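Local coordinates for protein beta-N-acetylglucosaminidase Nag2 (Vibrio harveyi, PDB 6EZT) that probably hydrolyses terminal non-reducing N-acetyl-D-hexosamine residues from N-acetyl-beta-D-hexosaminides as a family 20 glycoside hydrolase, captured here as an inactive mutant, at residues Y527-Q532 with V541-P546; V498-L503 with V519-Q524. The protein carries 1 engineered substitution. All blocks are in the same frame, centred on the assembly; numbering follows the deposited sequence.

Interactions 1 and 2 follow one another in the catalytic TIM barrel, as a strand pair and the loop that leaves it. Interaction 2 comes first along the chain: it pairs the neighbouring parallel strands 498-501 and 518-520, joined through helix 505-513. Interaction 1 follows in the long loop between strand 518-520 and helix 549-554, with its centre about 16 Å from that of interaction 2. The two touch directly, Tyr527 lying against Trp502 and Gln521, and Trp543 and Ala544 against Ala523. Residues just beyond the strand ends therefore pack against the loop that carries Asp529 and Trp543, both known to bind N-acetyl-D-glucosamine: scaffold in the strands, sugar-binding residues in the loop.

Interaction 1: residues Y527-Q532 with V541-P546; sequences YLDMTQ and VDWANP
Met530 lays its CE methyl over one face of the Trp543 indole, 3.6 Å from the centroid of the five-membered ring, a CH-pi contact within the long loop that follows strand 518-520 of the TIM barrel. The two side chains cross at about a right angle. The sulfur takes part as well: SD stands 4.8 Å from the same centroid in an oblique Met-aromatic contact, and Ala544 CB lies over the same face of the indole. The benzo part of the indole is met by Tyr527, whose CE2 approaches Trp543 CZ2 to 3.8 Å.

Polar coupling runs through a water in the plane of the indole, at its edge. The water accepts from Trp543 NE1 at 2.7 Å and donates to Asp529 OD2, also at 2.7 Å. Both residues bind N-acetyl-D-glucosamine; in this chain, with no sugar bound, water links them. Asp529 CG sits between the backbone N and the carbonyl carbon (chi1 53°), which brings OD2 to the water and also against Val541 CG2, the two side chains meeting at a slant.

Behind these side chains the two backbones are joined directly. A type I turn from Tyr527 to Met530 leads into a single beta bridge between Met530 and Val541. Val541 N donates to Asp529 O at 3.1 Å in a nearly straight bond (167°), and Thr531 N returns one to Val541 O at 2.8 Å, so Val541 ties down the residues on both sides of Met530. Farther out, Arg596 NH1 holds Met530 O, and the Tyr527 ring meets Trp579. At the far end of the contact Thr531 and Pro546 lie side by side, with Thr531 OG1 3.5 Å from Pro546 CB.

Interaction 2: residues V498-L503 with V519-Q524; sequences VIYSWL and VLQPAQ
Val519 and Tyr500 lie side by side and point the same way, the isopropyl group flat against the phenol ring. Val519 CG2 stands over one face, 3.9 Å from the Tyr500 ring centroid and 17° off the normal, a CH-pi contact, while Val519 CG1 is 4.0 Å from Tyr500 CE2. With CG1 anti to the backbone N (chi1 180°), the valine turns both methyls to the ring. Val498 comes in at a slant, its CG1 3.9 Å from Val519 CG2.

These are adjacent parallel strands of a beta-alpha-beta unit in the TIM barrel. Tyr500 and Val519 share the face turned into the barrel, where the Tyr500 ring meets His430 edge-to-face. Ser501 and Leu520 face the other way, onto Ala508 of helix 505-513.

In the ladder Val519 uses both its N, to Ile499 O at 2.8 Å, and its O, which accepts from Ser501 N; Ser501 does likewise, its O accepting from Gln521 N. Beyond the strands Ala523 N adds a bond to Trp502 O (2.9 Å), while the Trp502 indole turns from 519-524 to meet Trp484.

Polar cohesion across the pair is therefore carried by the backbone, and Val498, Val519 and Tyr500 meet by apolar and CH-pi contact; the polar ends of Tyr500, Ser501 and Gln521 bond instead to Tyr262, Glu485 and Gln575.

Interaction 1: residues Y527-Q532 with V541-P546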
loop_
_atom_site.group_PDB
_atom_site.type_symbol
_atom_site.label_atom_id
_atom_site.label_comp_id
_atom_site.label_asym_id
_atom_site.label_seq_id
_atom_site.Cartn_x
_atom_site.Cartn_y
_atom_site.Cartn_z
ATOM N N TYR A 527 5.174 4.182 5.861
ATOM C CA TYR A 527 5.213 3.837 4.437
ATOM C C TYR A 527 6.189 2.689 4.200
ATOM O O TYR A 527 7.406 2.885 4.166
ATOM C CB TYR A 527 5.598 5.064 3.601
ATOM C CG TYR A 527 4.466 6.017 3.302
ATOM C CD1 TYR A 527 3.390 6.176 4.179
ATOM C CD2 TYR A 527 4.470 6.778 2.141
ATOM C CE1 TYR A 527 2.359 7.055 3.902
ATOM C CE2 TYR A 527 3.443 7.666 1.864
ATOM C CZ TYR A 527 2.392 7.797 2.749
ATOM O OH TYR A 527 1.366 8.659 2.481
ATOM N N LEU A 528 5.634 1.489 4.034
ATOM C CA LEU A 528 6.431 0.264 3.897
ATOM C C LEU A 528 7.195 0.147 2.572
ATOM O O LEU A 528 8.061 -0.713 2.449
ATOM C CB LEU A 528 5.549 -0.973 4.112
ATOM C CG LEU A 528 4.876 -1.061 5.488
ATOM C CD1 LEU A 528 4.126 -2.374 5.638
ATOM C CD2 LEU A 528 5.867 -0.916 6.634
ATOM N N ASP A 529 6.881 0.999 1.594
ATOM C CA ASP A 529 7.686 1.085 0.377
ATOM C C ASP A 529 9.057 1.715 0.614
ATOM O O ASP A 529 9.953 1.586 -0.233
ATOM C CB ASP A 529 6.934 1.774 -0.787
ATOM C CG ASP A 529 6.358 3.144 -0.426
ATOM O OD1 ASP A 529 5.681 3.265 0.621
ATOM O OD2 ASP A 529 6.537 4.087 -1.227
ATOM N N MET A 530 9.238 2.368 1.760
ATOM C CA MET A 530 10.537 2.932 2.109
ATOM C C MET A 530 11.562 1.829 2.358
ATOM O O MET A 530 11.216 0.745 2.853
ATOM C CB MET A 530 10.435 3.860 3.323
ATOM C CG MET A 530 9.544 5.082 3.093
ATOM S SD MET A 530 10.122 6.170 1.764
ATOM C CE MET A 530 8.552 6.641 1.061
ATOM N N THR A 531 12.815 2.115 1.998
ATOM C CA THR A 531 13.921 1.190 2.203
ATOM C C THR A 531 14.094 0.898 3.682
ATOM O O THR A 531 13.811 1.739 4.533
ATOM C CB THR A 531 15.260 1.741 1.672
ATOM O OG1 THR A 531 15.559 3.000 2.297
ATOM C CG2 THR A 531 15.231 1.905 0.138
ATOM N N GLN A 532 14.572 -0.302 3.970
ATOM C CA GLN A 532 14.763 -0.780 5.336
ATOM C C GLN A 532 16.182 -0.645 5.875
ATOM O O GLN A 532 16.432 -0.983 7.020
ATOM C CB GLN A 532 14.331 -2.237 5.411
ATOM C CG GLN A 532 12.858 -2.395 5.145
ATOM C CD GLN A 532 12.424 -3.833 5.101
ATOM O OE1 GLN A 532 12.238 -4.445 6.141
ATOM N NE2 GLN A 532 12.251 -4.380 3.894
ATOM N N VAL A 541 12.230 2.805 -1.948
ATOM C CA VAL A 541 12.373 4.237 -2.226
ATOM C C VAL A 541 12.716 4.896 -0.894
ATOM O O VAL A 541 12.622 4.251 0.158
ATOM C CB VAL A 541 11.090 4.838 -2.849
ATOM C CG1 VAL A 541 10.642 3.991 -4.022
ATOM C CG2 VAL A 541 9.941 4.957 -1.837
ATOM N N ASP A 542 13.132 6.161 -0.947
ATOM C CA ASP A 542 13.544 6.884 0.262
ATOM C C ASP A 542 13.143 8.361 0.283
ATOM O O ASP A 542 13.747 9.146 1.026
ATOM C CB ASP A 542 15.068 6.743 0.452
ATOM C CG ASP A 542 15.874 7.472 -0.643
ATOM O OD1 ASP A 542 15.276 7.998 -1.600
ATOM O OD2 ASP A 542 17.115 7.547 -0.561
ATOM N N TRP A 543 12.126 8.733 -0.499
ATOM C CA TRP A 543 11.756 10.146 -0.657
ATOM C C TRP A 543 11.348 10.776 0.673
ATOM O O TRP A 543 11.735 11.911 0.973
ATOM C CB TRP A 543 10.685 10.350 -1.752
ATOM C CG TRP A 543 9.305 9.779 -1.473
ATOM C CD1 TRP A 543 8.779 8.615 -1.962
ATOM C CD2 TRP A 543 8.276 10.377 -0.674
ATOM N NE1 TRP A 543 7.497 8.444 -1.495
ATOM C CE2 TRP A 543 7.166 9.509 -0.700
ATOM C CE3 TRP A 543 8.191 11.562 0.076
ATOM C CZ2 TRP A 543 5.984 9.786 -0.006
ATOM C CZ3 TRP A 543 7.020 11.836 0.771
ATOM C CH2 TRP A 543 5.931 10.954 0.722
ATOM N N ALA A 544 10.590 10.034 1.475
ATOM C CA ALA A 544 10.319 10.436 2.851
ATOM C C ALA A 544 11.616 10.298 3.625
ATOM O O ALA A 544 12.137 11.265 4.140
ATOM C CB ALA A 544 9.229 9.578 3.467
ATOM N N ASN A 545 12.149 9.087 3.635
ATOM C CA ASN A 545 13.449 8.734 4.211
ATOM C C ASN A 545 13.519 7.212 4.270
ATOM O O ASN A 545 12.500 6.543 4.089
ATOM C CB ASN A 545 13.677 9.308 5.636
ATOM C CG ASN A 545 14.728 10.431 5.682
ATOM O OD1 ASN A 545 15.534 10.623 4.757
ATOM N ND2 ASN A 545 14.731 11.166 6.790
ATOM N N PRO A 546 14.717 6.658 4.519
ATOM C CA PRO A 546 14.794 5.242 4.869
ATOM C C PRO A 546 14.014 4.961 6.166
ATOM O O PRO A 546 13.973 5.801 7.061
ATOM C CB PRO A 546 16.299 4.997 5.047
ATOM C CG PRO A 546 16.956 6.076 4.270
ATOM C CD PRO A 546 16.047 7.262 4.348
HETATM O O HOH W 1 5.536 6.536 -1.611
#

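Interaction 2: residues V498-L503 with V519-Q524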
loop_
_atom_site.group_PDB
_atom_site.type_symbol
_atom_site.label_atom_id
_atom_site.label_comp_id
_atom_site.label_asym_id
_atom_site.label_seq_id
_atom_site.Cartn_x
_atom_site.Cartn_y
_atom_site.Cartn_z
ATOM N N VAL A 498 -13.664 11.793 6.647
ATOM C CA VAL A 498 -12.579 11.303 7.475
ATOM C C VAL A 498 -11.291 11.552 6.705
ATOM O O VAL A 498 -11.154 11.138 5.548
ATOM C CB VAL A 498 -12.712 9.803 7.765
ATOM C CG1 VAL A 498 -11.603 9.332 8.697
ATOM C CG2 VAL A 498 -14.074 9.483 8.366
ATOM N N ILE A 499 -10.350 12.217 7.368
ATOM C CA ILE A 499 -9.119 12.681 6.757
ATOM C C ILE A 499 -7.989 11.724 7.109
ATOM O O ILE A 499 -7.749 11.459 8.289
ATOM C CB ILE A 499 -8.771 14.098 7.258
ATOM C CG1 ILE A 499 -9.907 15.090 6.935
ATOM C CG2 ILE A 499 -7.442 14.583 6.679
ATOM C CD1 ILE A 499 -10.115 15.369 5.462
ATOM N N TYR A 500 -7.296 11.224 6.085
ATOM C CA TYR A 500 -6.152 10.328 6.262
ATOM C C TYR A 500 -4.890 11.175 6.201
ATOM O O TYR A 500 -4.437 11.559 5.117
ATOM C CB TYR A 500 -6.134 9.242 5.186
ATOM C CG TYR A 500 -7.082 8.093 5.465
ATOM C CD1 TYR A 500 -8.446 8.313 5.639
ATOM C CD2 TYR A 500 -6.618 6.782 5.545
ATOM C CE1 TYR A 500 -9.314 7.262 5.902
ATOM C CE2 TYR A 500 -7.481 5.728 5.806
ATOM C CZ TYR A 500 -8.823 5.970 5.983
ATOM O OH TYR A 500 -9.675 4.925 6.236
ATOM N N SER A 501 -4.340 11.471 7.374
ATOM C CA SER A 501 -3.251 12.426 7.497
ATOM C C SER A 501 -1.888 11.738 7.321
ATOM O O SER A 501 -1.507 10.888 8.126
ATOM C CB SER A 501 -3.322 13.155 8.844
ATOM O OG SER A 501 -2.387 14.219 8.902
ATOM N N TRP A 502 -1.176 12.123 6.258
ATOM C CA TRP A 502 0.170 11.616 5.971
ATOM C C TRP A 502 1.292 12.622 6.259
ATOM O O TRP A 502 2.464 12.241 6.270
ATOM C CB TRP A 502 0.276 11.083 4.517
ATOM C CG TRP A 502 0.149 12.102 3.380
ATOM C CD1 TRP A 502 0.713 13.355 3.305
ATOM C CD2 TRP A 502 -0.550 11.915 2.146
ATOM N NE1 TRP A 502 0.384 13.955 2.123
ATOM C CE2 TRP A 502 -0.385 13.094 1.388
ATOM C CE3 TRP A 502 -1.295 10.862 1.602
ATOM C CZ2 TRP A 502 -0.946 13.256 0.110
ATOM C CZ3 TRP A 502 -1.858 11.021 0.323
ATOM C CH2 TRP A 502 -1.682 12.214 -0.404
ATOM N N LEU A 503 0.938 13.891 6.483
ATOM C CA LEU A 503 1.920 14.971 6.534
ATOM C C LEU A 503 2.778 14.906 7.790
ATOM O O LEU A 503 4.005 14.832 7.695
ATOM C CB LEU A 503 1.220 16.327 6.452
ATOM C CG LEU A 503 2.099 17.580 6.350
ATOM C CD1 LEU A 503 2.914 17.599 5.063
ATOM C CD2 LEU A 503 1.242 18.836 6.445
ATOM N N VAL A 519 -7.432 9.725 10.495
ATOM C CA VAL A 519 -6.622 8.511 10.579
ATOM C C VAL A 519 -5.162 8.928 10.424
ATOM O O VAL A 519 -4.829 9.763 9.589
ATOM C CB VAL A 519 -6.992 7.495 9.481
ATOM C CG1 VAL A 519 -6.130 6.231 9.577
ATOM C CG2 VAL A 519 -8.459 7.125 9.585
ATOM N N LEU A 520 -4.295 8.337 11.230
ATOM C CA LEU A 520 -2.877 8.658 11.190
ATOM C C LEU A 520 -2.128 7.660 10.291
ATOM O O LEU A 520 -2.101 6.450 10.558
ATOM C CB LEU A 520 -2.292 8.661 12.607
ATOM C CG LEU A 520 -3.018 9.529 13.634
ATOM C CD1 LEU A 520 -2.496 9.261 15.033
ATOM C CD2 LEU A 520 -2.883 11.001 13.284
ATOM N N GLN A 521 -1.540 8.183 9.219
ATOM C CA GLN A 521 -0.708 7.404 8.311
ATOM C C GLN A 521 0.445 8.291 7.836
ATOM O O GLN A 521 0.564 8.579 6.644
ATOM C CB GLN A 521 -1.560 6.908 7.136
ATOM C CG GLN A 521 -0.882 5.934 6.173
ATOM C CD GLN A 521 -1.601 5.858 4.837
ATOM O OE1 GLN A 521 -2.627 5.199 4.716
ATOM N NE2 GLN A 521 -1.071 6.538 3.835
ATOM N N PRO A 522 1.297 8.742 8.778
ATOM C CA PRO A 522 2.389 9.644 8.412
ATOM C C PRO A 522 3.471 8.981 7.540
ATOM O O PRO A 522 3.931 7.874 7.841
ATOM C CB PRO A 522 2.952 10.085 9.770
ATOM C CG PRO A 522 2.595 8.983 10.696
ATOM C CD PRO A 522 1.250 8.519 10.236
ATOM N N ALA A 523 3.857 9.682 6.475
ATOM C CA ALA A 523 4.853 9.221 5.521
ATOM C C ALA A 523 6.234 9.006 6.137
ATOM O O ALA A 523 6.998 8.164 5.663
ATOM C CB ALA A 523 4.956 10.209 4.366
ATOM N N GLN A 524 6.561 9.764 7.180
ATOM C CA GLN A 524 7.871 9.659 7.809
ATOM C C GLN A 524 8.121 8.275 8.402
ATOM O O GLN A 524 9.274 7.829 8.484
ATOM C CB GLN A 524 8.045 10.722 8.891
ATOM C CG GLN A 524 9.495 11.109 9.125
ATOM C CD GLN A 524 9.665 12.322 10.018
ATOM O OE1 GLN A 524 8.695 12.875 10.551
ATOM N NE2 GLN A 524 10.913 12.749 10.183
#